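Amino acid adenylation domain-containing protein (Bacillus stratosphericus LAMA 585, PDB 6ULY) probably activates an alpha-keto acid as its acyl adenylate, serving as the adenylation domain of a nonribosomal depsipeptide synthetase module. Local coordinates at residues 305-310 against 379-383; 324-330 against 342-348; 339-343 against 382-387. All blocks are in the same frame, centred on the assembly; numbering follows the deposited sequence.

Interaction 1. Residues 305-310 against 379-383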
loop_
_atom_site.group_PDB
_atom_site.type_symbol
_atom_site.label_atom_id
_atom_site.label_comp_id
_atom_site.label_asym_id
_atom_site.label_seq_id
_atom_site.Cartn_x
_atom_site.Cartn_y
_atom_site.Cartn_z
ATOM N N VAL A 305 6.712 5.455 -22.666
ATOM C CA VAL A 305 7.525 5.794 -23.829
ATOM C C VAL A 305 6.852 6.975 -24.521
ATOM O O VAL A 305 5.741 6.850 -25.040
ATOM C CB VAL A 305 7.675 4.600 -24.780
ATOM C CG1 VAL A 305 8.555 4.968 -25.975
ATOM C CG2 VAL A 305 8.253 3.403 -24.039
ATOM N N VAL A 306 7.524 8.119 -24.520
ATOM C CA VAL A 306 6.953 9.362 -25.048
ATOM C C VAL A 306 7.314 9.457 -26.522
ATOM O O VAL A 306 8.506 9.408 -26.867
ATOM C CB VAL A 306 7.472 10.580 -24.273
ATOM C CG1 VAL A 306 6.821 11.851 -24.796
ATOM C CG2 VAL A 306 7.212 10.412 -22.781
ATOM N N PRO A 307 6.334 9.599 -27.426
ATOM C CA PRO A 307 6.674 9.700 -28.856
ATOM C C PRO A 307 7.672 10.802 -29.176
ATOM O O PRO A 307 8.647 10.565 -29.901
ATOM C CB PRO A 307 5.310 9.953 -29.514
ATOM C CG PRO A 307 4.319 9.341 -28.582
ATOM C CD PRO A 307 4.877 9.531 -27.202
ATOM N N LYS A 308 7.453 12.011 -28.661
ATOM C CA LYS A 308 8.336 13.115 -29.015
ATOM C C LYS A 308 9.729 12.960 -28.418
ATOM O O LYS A 308 10.674 13.571 -28.924
ATOM C CB LYS A 308 7.709 14.440 -28.583
ATOM C CG LYS A 308 6.598 14.898 -29.518
ATOM C CD LYS A 308 5.980 16.215 -29.074
ATOM C CE LYS A 308 5.098 16.802 -30.167
ATOM N NZ LYS A 308 4.417 18.056 -29.741
ATOM N N THR A 309 9.883 12.153 -27.368
ATOM C CA THR A 309 11.211 11.909 -26.815
ATOM C C THR A 309 12.031 11.021 -27.745
ATOM O O THR A 309 13.196 11.319 -28.037
ATOM C CB THR A 309 11.096 11.267 -25.431
ATOM O OG1 THR A 309 10.496 12.191 -24.516
ATOM C CG2 THR A 309 12.465 10.860 -24.905
ATOM N N ILE A 310 11.439 9.924 -28.220
ATOM C CA ILE A 310 12.183 8.997 -29.064
ATOM C C ILE A 310 12.444 9.611 -30.433
ATOM O O ILE A 310 13.514 9.414 -31.020
ATOM C CB ILE A 310 11.440 7.651 -29.179
ATOM C CG1 ILE A 310 10.038 7.849 -29.752
ATOM C CG2 ILE A 310 11.375 6.966 -27.823
ATOM C CD1 ILE A 310 9.203 6.577 -29.776
ATOM N N SER A 379 -1.491 10.916 -27.794
ATOM C CA SER A 379 -0.641 10.046 -28.592
ATOM C C SER A 379 0.029 9.031 -27.679
ATOM O O SER A 379 0.660 9.404 -26.683
ATOM C CB SER A 379 0.417 10.852 -29.352
ATOM O OG SER A 379 -0.176 11.623 -30.383
ATOM N N PHE A 380 -0.108 7.754 -28.022
ATOM C CA PHE A 380 0.501 6.668 -27.274
ATOM C C PHE A 380 1.501 5.931 -28.152
ATOM O O PHE A 380 1.322 5.815 -29.367
ATOM C CB PHE A 380 -0.554 5.679 -26.765
ATOM C CG PHE A 380 -1.588 6.298 -25.872
ATOM C CD1 PHE A 380 -1.272 6.668 -24.576
ATOM C CD2 PHE A 380 -2.883 6.494 -26.321
ATOM C CE1 PHE A 380 -2.228 7.232 -23.746
ATOM C CE2 PHE A 380 -3.840 7.053 -25.496
ATOM C CZ PHE A 380 -3.508 7.426 -24.208
ATOM N N THR A 381 2.555 5.429 -27.520
ATOM C CA THR A 381 3.558 4.626 -28.202
ATOM C C THR A 381 3.167 3.156 -28.109
ATOM O O THR A 381 3.050 2.610 -27.006
ATOM C CB THR A 381 4.940 4.848 -27.592
ATOM O OG1 THR A 381 5.273 6.240 -27.654
ATOM C CG2 THR A 381 5.987 4.024 -28.340
ATOM N N GLU A 382 2.964 2.521 -29.262
ATOM C CA GLU A 382 2.703 1.089 -29.279
ATOM C C GLU A 382 3.895 0.337 -28.703
ATOM O O GLU A 382 5.053 0.683 -28.956
ATOM C CB GLU A 382 2.421 0.612 -30.704
ATOM C CG GLU A 382 1.119 1.129 -31.293
ATOM C CD GLU A 382 0.808 0.520 -32.652
ATOM O OE1 GLU A 382 1.302 1.044 -33.674
ATOM O OE2 GLU A 382 0.076 -0.490 -32.695
ATOM N N LEU A 383 3.606 -0.696 -27.916
ATOM C CA LEU A 383 4.641 -1.510 -27.297
ATOM C C LEU A 383 4.774 -2.879 -27.948
ATOM O O LEU A 383 5.639 -3.664 -27.544
ATOM C CB LEU A 383 4.366 -1.651 -25.794
ATOM C CG LEU A 383 4.236 -0.311 -25.057
ATOM C CD1 LEU A 383 4.073 -0.519 -23.558
ATOM C CD2 LEU A 383 5.429 0.605 -25.335
#
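Thr381, on strand 377-381, overlaps the turn that leads into helix 307-317, and its two branches do different work. Its hydroxyl OG1 donates a hydrogen bond of 2.7 Å to the backbone O of Val305, while its methyl CG2 lies 3.6 Å from Val305 CG1 and 4.4 Å from Ile310 CD1, one helical turn into the helix. The m rotamer of Thr381 turns OG1 to the carbonyl and CG2 to the aliphatic side. The ring of Pro307 closes over the hydroxyl, with CD 3.3 Å from Thr381 OG1, and extends along the strand until its CG stands 4.1 Å from Ser379 O. The nearest CA atoms, those of Pro307 and Thr381, are 6.0 Å apart. Val306 is the N-cap residue: it points away from the strand, and its O accepts the bond from Ile310 N at 3.3 Å. Pro307 suits the first turn of a helix, where no backbone NH is needed inside the helix. Beyond Thr381, Leu383 brings CD2 to 4.2 Å from Val305 CG2; both residues also touch the bound keto acyl adenylate, so this end of the contact reaches the ligand pocket. Pro329 of strand 327-333 also packs on Thr381, and Ser379 OG hydrogen-bonds Thr357 of the partner strand 355-359. With 240 Å² buried in total, the contact is small and mostly aliphatic. Its one direct hydrogen bond runs from a side chain to a main-chain carbonyl, so the strand is joined to the helix entrance without any sheet pairing between them.

Interaction 2. Residues 324-330 against 342-348. With QA7 (5'-O-{(S)-hydroxy[(4-methyl-2-oxopentanoyl)oxy]phosphoryl}adenosine), chain C; SO4 (sulfate ion), chain E; SO4 (sulfate ion), chain L.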
loop_
_atom_site.group_PDB
_atom_site.type_symbol
_atom_site.label_atom_id
_atom_site.label_comp_id
_atom_site.label_asym_id
_atom_site.label_seq_id
_atom_site.Cartn_x
_atom_site.Cartn_y
_atom_site.Cartn_z
ATOM N N GLY A 324 17.368 5.177 -37.919
ATOM C CA GLY A 324 16.120 5.682 -37.396
ATOM C C GLY A 324 15.120 4.643 -36.948
ATOM O O GLY A 324 13.995 5.007 -36.595
ATOM N N ASP A 325 15.491 3.360 -36.944
ATOM C CA ASP A 325 14.581 2.276 -36.585
ATOM C C ASP A 325 15.129 1.422 -35.447
ATOM O O ASP A 325 14.656 0.302 -35.234
ATOM C CB ASP A 325 14.292 1.396 -37.806
ATOM C CG ASP A 325 15.517 0.621 -38.275
ATOM O OD1 ASP A 325 16.652 1.017 -37.930
ATOM O OD2 ASP A 325 15.346 -0.386 -38.993
ATOM N N VAL A 326 16.121 1.927 -34.709
ATOM C CA VAL A 326 16.741 1.133 -33.655
ATOM C C VAL A 326 15.947 1.150 -32.353
ATOM O O VAL A 326 16.132 0.255 -31.518
ATOM C CB VAL A 326 18.172 1.621 -33.368
ATOM C CG1 VAL A 326 19.003 1.615 -34.644
ATOM C CG2 VAL A 326 18.147 3.018 -32.737
ATOM N N ILE A 327 15.086 2.140 -32.142
ATOM C CA ILE A 327 14.390 2.280 -30.867
ATOM C C ILE A 327 13.224 1.302 -30.829
ATOM O O ILE A 327 12.318 1.367 -31.668
ATOM C CB ILE A 327 13.911 3.723 -30.647
ATOM C CG1 ILE A 327 15.090 4.607 -30.238
ATOM C CG2 ILE A 327 12.803 3.755 -29.590
ATOM C CD1 ILE A 327 14.728 6.066 -30.035
ATOM N N ARG A 328 13.239 0.406 -29.848
ATOM C CA ARG A 328 12.203 -0.613 -29.690
ATOM C C ARG A 328 11.488 -0.416 -28.361
ATOM O O ARG A 328 12.001 -0.832 -27.306
ATOM C CB ARG A 328 12.815 -2.009 -29.778
ATOM C CG ARG A 328 13.526 -2.249 -31.092
ATOM C CD ARG A 328 13.970 -3.689 -31.253
ATOM N NE ARG A 328 14.917 -3.826 -32.358
ATOM C CZ ARG A 328 15.601 -4.933 -32.632
ATOM N NH1 ARG A 328 15.449 -6.016 -31.884
ATOM N NH2 ARG A 328 16.444 -4.951 -33.654
ATOM N N PRO A 329 10.324 0.230 -28.346
ATOM C CA PRO A 329 9.540 0.289 -27.108
ATOM C C PRO A 329 9.247 -1.109 -26.585
ATOM O O PRO A 329 9.053 -2.054 -27.354
ATOM C CB PRO A 329 8.260 1.019 -27.530
ATOM C CG PRO A 329 8.661 1.825 -28.721
ATOM C CD PRO A 329 9.717 1.027 -29.427
ATOM N N ALA A 330 9.232 -1.239 -25.260
ATOM C CA ALA A 330 8.979 -2.527 -24.632
ATOM C C ALA A 330 8.329 -2.308 -23.274
ATOM O O ALA A 330 8.488 -1.255 -22.653
ATOM C CB ALA A 330 10.270 -3.335 -24.479
ATOM N N PHE A 342 7.512 -6.220 -27.462
ATOM C CA PHE A 342 8.504 -5.391 -28.138
ATOM C C PHE A 342 7.883 -4.812 -29.401
ATOM O O PHE A 342 7.246 -5.541 -30.168
ATOM C CB PHE A 342 9.758 -6.195 -28.505
ATOM C CG PHE A 342 10.588 -6.614 -27.327
ATOM C CD1 PHE A 342 11.565 -5.775 -26.820
ATOM C CD2 PHE A 342 10.409 -7.857 -26.742
ATOM C CE1 PHE A 342 12.338 -6.163 -25.743
ATOM C CE2 PHE A 342 11.179 -8.250 -25.665
ATOM C CZ PHE A 342 12.145 -7.403 -25.165
ATOM N N SER A 343 8.075 -3.513 -29.615
ATOM C CA SER A 343 7.581 -2.825 -30.802
ATOM C C SER A 343 8.735 -2.575 -31.764
ATOM O O SER A 343 9.762 -2.009 -31.375
ATOM C CB SER A 343 6.915 -1.500 -30.427
ATOM O OG SER A 343 6.612 -0.734 -31.581
ATOM N N PHE A 344 8.564 -2.997 -33.019
ATOM C CA PHE A 344 9.584 -2.847 -34.052
ATOM C C PHE A 344 9.157 -1.855 -35.129
ATOM O O PHE A 344 9.568 -1.974 -36.286
ATOM C CB PHE A 344 9.905 -4.193 -34.700
ATOM C CG PHE A 344 10.089 -5.311 -33.723
ATOM C CD1 PHE A 344 11.327 -5.564 -33.166
ATOM C CD2 PHE A 344 9.018 -6.113 -33.363
ATOM C CE1 PHE A 344 11.498 -6.600 -32.265
ATOM C CE2 PHE A 344 9.182 -7.145 -32.466
ATOM C CZ PHE A 344 10.424 -7.390 -31.917
ATOM N N ALA A 345 8.341 -0.869 -34.762
ATOM C CA ALA A 345 7.694 0.006 -35.728
ATOM C C ALA A 345 8.083 1.470 -35.600
ATOM O O ALA A 345 7.620 2.286 -36.406
ATOM C CB ALA A 345 6.167 -0.111 -35.601
ATOM N N ILE A 346 8.898 1.836 -34.612
ATOM C CA ILE A 346 9.303 3.229 -34.458
ATOM C C ILE A 346 10.294 3.587 -35.557
ATOM O O ILE A 346 11.267 2.862 -35.800
ATOM C CB ILE A 346 9.901 3.464 -33.063
ATOM C CG1 ILE A 346 8.830 3.277 -31.979
ATOM C CG2 ILE A 346 10.536 4.853 -32.978
ATOM C CD1 ILE A 346 7.694 4.292 -32.030
ATOM N N GLU A 347 10.050 4.713 -36.227
ATOM C CA GLU A 347 10.865 5.146 -37.357
ATOM C C GLU A 347 11.094 6.645 -37.279
ATOM O O GLU A 347 10.141 7.412 -37.109
ATOM C CB GLU A 347 10.190 4.791 -38.685
ATOM C CG GLU A 347 10.079 3.301 -38.943
ATOM C CD GLU A 347 9.147 2.980 -40.094
ATOM O OE1 GLU A 347 8.413 3.890 -40.538
ATOM O OE2 GLU A 347 9.148 1.818 -40.553
ATOM N N ARG A 348 12.358 7.061 -37.413
ATOM C CA ARG A 348 12.673 8.485 -37.386
ATOM C C ARG A 348 11.884 9.241 -38.448
ATOM O O ARG A 348 11.311 10.303 -38.178
ATOM C CB ARG A 348 14.176 8.698 -37.590
ATOM C CG ARG A 348 14.626 10.149 -37.410
ATOM C CD ARG A 348 15.733 10.547 -38.389
ATOM N NE ARG A 348 16.860 9.616 -38.364
ATOM C CZ ARG A 348 17.244 8.848 -39.382
ATOM N NH1 ARG A 348 16.612 8.886 -40.550
ATOM N NH2 ARG A 348 18.283 8.041 -39.230
HETATM C C01 QA7 C . 10.955 -3.609 -20.447
HETATM C C02 QA7 C . 11.524 -3.632 -19.079
HETATM C C03 QA7 C . 12.310 -4.897 -18.864
HETATM C C04 QA7 C . 10.367 -3.362 -18.171
HETATM C C05 QA7 C . 10.285 -4.130 -16.890
HETATM C C06 QA7 C . 10.097 -3.389 -15.607
HETATM C C10 QA7 C . 7.086 -2.763 -13.994
HETATM C C11 QA7 C . 6.198 -1.728 -14.174
HETATM C C12 QA7 C . 4.987 -2.220 -15.072
HETATM C C13 QA7 C . 4.602 -1.204 -15.636
HETATM C C14 QA7 C . 5.899 -0.199 -15.773
HETATM C C16 QA7 C . 7.206 -0.977 -17.604
HETATM C C18 QA7 C . 6.502 0.242 -19.205
HETATM C C19 QA7 C . 6.214 0.915 -20.388
HETATM C C21 QA7 C . 4.677 2.139 -19.329
HETATM C C23 QA7 C . 5.828 0.586 -18.111
HETATM N N15 QA7 C . 6.298 -0.185 -17.122
HETATM N N17 QA7 C . 7.345 -0.733 -18.874
HETATM N N20 QA7 C . 5.308 1.831 -20.404
HETATM N N22 QA7 C . 4.907 1.557 -18.208
HETATM N N24 QA7 C . 6.901 0.567 -21.556
HETATM O O07 QA7 C . 9.890 -4.021 -14.432
HETATM O O09 QA7 C . 8.146 -2.408 -13.187
HETATM O O25 QA7 C . 6.797 -0.651 -15.022
HETATM O O26 QA7 C . 3.653 -0.403 -14.906
HETATM O O27 QA7 C . 3.880 -2.957 -14.370
HETATM O O28 QA7 C . 10.495 -2.893 -12.407
HETATM O O29 QA7 C . 8.917 -4.468 -12.273
HETATM O O30 QA7 C . 10.131 -2.263 -15.635
HETATM O O31 QA7 C . 10.321 -5.263 -16.911
HETATM P P08 QA7 C . 9.355 -3.406 -13.071
HETATM S S SO4 E . 18.350 5.762 -42.040
HETATM O O1 SO4 E . 17.575 4.954 -42.934
HETATM O O2 SO4 E . 17.529 6.182 -40.945
HETATM O O3 SO4 E . 19.458 5.000 -41.542
HETATM O O4 SO4 E . 18.838 6.915 -42.738
HETATM S S SO4 L . 14.119 11.258 -42.661
HETATM O O1 SO4 L . 13.259 10.688 -43.632
HETATM O O2 SO4 L . 13.349 11.892 -41.662
HETATM O O3 SO4 L . 14.942 10.245 -42.088
HETATM O O4 SO4 L . 14.944 12.233 -43.268
HETATM O O HOH W 1 10.811 -0.009 -33.207
#
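Ile346 forms the apolar centre, its CG1 3.5 Å from Pro329 CD and its CG2 4.2 Å from Ile327 CG2; Ile310 of helix 307-317 packs on both isoleucines. Toward the ligand, Ala330 CB meets Phe342 CD1 at 3.6 Å across an antiparallel non-hydrogen-bonded pair. Next to it Ser343 N donates to Pro329 O (2.9 Å). The two backbones then part, and a water bridges them, donating to Ile327 O (2.6 Å) and Ser343 O (2.9 Å) and accepting from Ile346 N (3.0 Å). They close again where Arg348 N donates to Gly324 O (2.8 Å). Gly324 is tightly fitted, since a CB there would clash with Arg348 CB. At the outer edge the Arg348 guanidinium lies over Gly324 CA and binds two sulfates, probably from the crystallisation liquor, with Arg348 NH1 2.6 Å from O3 of the sulfate of chain L. At the inner end Ala330 O accepts from adenine N24 of the adenylate (2.7 Å), a main-chain reading of the amino group characteristic of adenylate-forming ANL enzymes.

Interaction 3. Residues 339-343 against 382-387. With QA7 (5'-O-{(S)-hydroxy[(4-methyl-2-oxopentanoyl)oxy]phosphoryl}adenosine), chain C.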
loop_
_atom_site.group_PDB
_atom_site.type_symbol
_atom_site.label_atom_id
_atom_site.label_comp_id
_atom_site.label_asym_id
_atom_site.label_seq_id
_atom_site.Cartn_x
_atom_site.Cartn_y
_atom_site.Cartn_z
ATOM N N ALA A 339 10.696 -7.970 -19.975
ATOM C CA ALA A 339 9.843 -7.553 -21.081
ATOM C C ALA A 339 9.064 -8.728 -21.657
ATOM O O ALA A 339 9.565 -9.850 -21.737
ATOM C CB ALA A 339 10.679 -6.900 -22.176
ATOM N N VAL A 340 7.820 -8.457 -22.059
ATOM C CA VAL A 340 6.976 -9.442 -22.723
ATOM C C VAL A 340 6.380 -8.915 -24.018
ATOM O O VAL A 340 5.724 -9.672 -24.736
ATOM C CB VAL A 340 5.857 -9.940 -21.785
ATOM C CG1 VAL A 340 6.458 -10.681 -20.596
ATOM C CG2 VAL A 340 4.982 -8.779 -21.314
ATOM N N VAL A 341 6.593 -7.640 -24.343
ATOM C CA VAL A 341 6.181 -7.061 -25.617
ATOM C C VAL A 341 7.321 -6.199 -26.143
ATOM O O VAL A 341 8.007 -5.522 -25.370
ATOM C CB VAL A 341 4.893 -6.221 -25.490
ATOM C CG1 VAL A 341 3.687 -7.116 -25.250
ATOM C CG2 VAL A 341 5.025 -5.187 -24.381
ATOM N N PHE A 342 7.512 -6.220 -27.462
ATOM C CA PHE A 342 8.504 -5.391 -28.138
ATOM C C PHE A 342 7.883 -4.812 -29.401
ATOM O O PHE A 342 7.246 -5.541 -30.168
ATOM C CB PHE A 342 9.758 -6.195 -28.505
ATOM C CG PHE A 342 10.588 -6.614 -27.327
ATOM C CD1 PHE A 342 11.565 -5.775 -26.820
ATOM C CD2 PHE A 342 10.409 -7.857 -26.742
ATOM C CE1 PHE A 342 12.338 -6.163 -25.743
ATOM C CE2 PHE A 342 11.179 -8.250 -25.665
ATOM C CZ PHE A 342 12.145 -7.403 -25.165
ATOM N N SER A 343 8.075 -3.513 -29.615
ATOM C CA SER A 343 7.581 -2.825 -30.802
ATOM C C SER A 343 8.735 -2.575 -31.764
ATOM O O SER A 343 9.762 -2.009 -31.375
ATOM C CB SER A 343 6.915 -1.500 -30.427
ATOM O OG SER A 343 6.612 -0.734 -31.581
ATOM N N GLU A 382 2.964 2.521 -29.262
ATOM C CA GLU A 382 2.703 1.089 -29.279
ATOM C C GLU A 382 3.895 0.337 -28.703
ATOM O O GLU A 382 5.053 0.683 -28.956
ATOM C CB GLU A 382 2.421 0.612 -30.704
ATOM C CG GLU A 382 1.119 1.129 -31.293
ATOM C CD GLU A 382 0.808 0.520 -32.652
ATOM O OE1 GLU A 382 1.302 1.044 -33.674
ATOM O OE2 GLU A 382 0.076 -0.490 -32.695
ATOM N N LEU A 383 3.606 -0.696 -27.916
ATOM C CA LEU A 383 4.641 -1.510 -27.297
ATOM C C LEU A 383 4.774 -2.879 -27.948
ATOM O O LEU A 383 5.639 -3.664 -27.544
ATOM C CB LEU A 383 4.366 -1.651 -25.794
ATOM C CG LEU A 383 4.236 -0.311 -25.057
ATOM C CD1 LEU A 383 4.073 -0.519 -23.558
ATOM C CD2 LEU A 383 5.429 0.605 -25.335
ATOM N N GLY A 384 3.953 -3.181 -28.949
ATOM C CA GLY A 384 4.198 -4.308 -29.829
ATOM C C GLY A 384 3.458 -5.564 -29.418
ATOM O O GLY A 384 2.681 -5.601 -28.459
ATOM N N LYS A 385 3.717 -6.612 -30.190
ATOM C CA LYS A 385 3.085 -7.900 -29.983
ATOM C C LYS A 385 3.761 -8.652 -28.842
ATOM O O LYS A 385 4.943 -8.435 -28.556
ATOM C CB LYS A 385 3.159 -8.746 -31.250
ATOM C CG LYS A 385 2.363 -8.195 -32.413
ATOM C CD LYS A 385 2.094 -9.263 -33.461
ATOM C CE LYS A 385 1.214 -8.727 -34.582
ATOM N NZ LYS A 385 1.844 -7.569 -35.281
ATOM N N PRO A 386 3.035 -9.556 -28.186
ATOM C CA PRO A 386 3.662 -10.377 -27.148
ATOM C C PRO A 386 4.775 -11.231 -27.731
ATOM O O PRO A 386 4.728 -11.644 -28.890
ATOM C CB PRO A 386 2.511 -11.248 -26.630
ATOM C CG PRO A 386 1.264 -10.611 -27.130
ATOM C CD PRO A 386 1.618 -9.902 -28.387
ATOM N N ILE A 387 5.780 -11.505 -26.908
ATOM C CA ILE A 387 6.847 -12.418 -27.306
ATOM C C ILE A 387 6.255 -13.821 -27.367
ATOM O O ILE A 387 5.178 -14.061 -26.802
ATOM C CB ILE A 387 8.041 -12.354 -26.341
ATOM C CG1 ILE A 387 7.615 -12.724 -24.916
ATOM C CG2 ILE A 387 8.674 -10.964 -26.373
ATOM C CD1 ILE A 387 8.789 -12.803 -23.938
HETATM C C01 QA7 C . 10.955 -3.609 -20.447
HETATM C C02 QA7 C . 11.524 -3.632 -19.079
HETATM C C03 QA7 C . 12.310 -4.897 -18.864
HETATM C C04 QA7 C . 10.367 -3.362 -18.171
HETATM C C05 QA7 C . 10.285 -4.130 -16.890
HETATM C C06 QA7 C . 10.097 -3.389 -15.607
HETATM C C10 QA7 C . 7.086 -2.763 -13.994
HETATM C C11 QA7 C . 6.198 -1.728 -14.174
HETATM C C12 QA7 C . 4.987 -2.220 -15.072
HETATM C C13 QA7 C . 4.602 -1.204 -15.636
HETATM C C14 QA7 C . 5.899 -0.199 -15.773
HETATM C C16 QA7 C . 7.206 -0.977 -17.604
HETATM C C18 QA7 C . 6.502 0.242 -19.205
HETATM C C19 QA7 C . 6.214 0.915 -20.388
HETATM C C21 QA7 C . 4.677 2.139 -19.329
HETATM C C23 QA7 C . 5.828 0.586 -18.111
HETATM N N15 QA7 C . 6.298 -0.185 -17.122
HETATM N N17 QA7 C . 7.345 -0.733 -18.874
HETATM N N20 QA7 C . 5.308 1.831 -20.404
HETATM N N22 QA7 C . 4.907 1.557 -18.208
HETATM N N24 QA7 C . 6.901 0.567 -21.556
HETATM O O07 QA7 C . 9.890 -4.021 -14.432
HETATM O O09 QA7 C . 8.146 -2.408 -13.187
HETATM O O25 QA7 C . 6.797 -0.651 -15.022
HETATM O O26 QA7 C . 3.653 -0.403 -14.906
HETATM O O27 QA7 C . 3.880 -2.957 -14.370
HETATM O O28 QA7 C . 10.495 -2.893 -12.407
HETATM O O29 QA7 C . 8.917 -4.468 -12.273
HETATM O O30 QA7 C . 10.131 -2.263 -15.635
HETATM O O31 QA7 C . 10.321 -5.263 -16.911
HETATM P P08 QA7 C . 9.355 -3.406 -13.071
HETATM O O HOH W 2 7.127 -8.371 -30.015
HETATM O O HOH W 3 5.920 1.658 -31.258
#
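The adenylate pocket is bordered at both ends of this contact: Leu383 CD1 lies 3.6 Å from adenine N24 of QA7, and Ala339 N lies 3.6 Å from C03 in the acyl group. Away from the ligand, Ile387 N donates to Val340 O at 2.8 Å, and Pro386 CA makes a CA-H...O contact with the same oxygen at 3.3 Å. Val341 and Pro386 form an antiparallel non-hydrogen-bonded pair, their CA atoms 4.4 Å apart. The short, weakly bonded strand 385-386 thereby forms an edge of the mixed sheet of the AMP-binding fold, beside strand 338-342, whose Val340 and Val341 form a classic beta bulge opposite Phe331 of the neighbouring strand. A water bridges the backbones next, donating to Phe342 O (2.8 Å) and Lys385 O (2.6 Å). Gly384 has a positive phi and its CA lies 3.3 Å from Phe342 O; a CB would collide with that oxygen. Apolar contacts flank the backbone: Val341 CG2 reaches Leu383 CB at 3.9 Å, and Ile387 CG2 meets the edge of the Phe342 ring, 3.6 Å from CD2. Past the glycine, a second water accepts from Ser343 OG (2.5 Å) and donates to Glu382 O (2.6 Å), while the Glu382 carboxylate turns away to a salt bridge with Arg450.

All three contacts lie within the AMP-binding region of the chain, their centres 10 to 13 Å apart. Along the chain, helix 307-317 is followed by strands 327-333 and 338-342, then by strands 377-381 and 385-386. Interactions 2 and 3 share Phe342 and Ser343 and lie on the same mixed sheet, whereas interactions 1 and 3 share Glu382 and Leu383, where the chain passes from the two-stranded sheet to the edge of the mixed one. Interaction 1 touches interaction 2 through Ile310 CD1 and Ile346 CD1, 3.5 Å apart. Ala330, Ala339 and Leu383 belong to one adenylate pocket, so neighbouring strands and a segment some 45 residues further on meet at the same ligand.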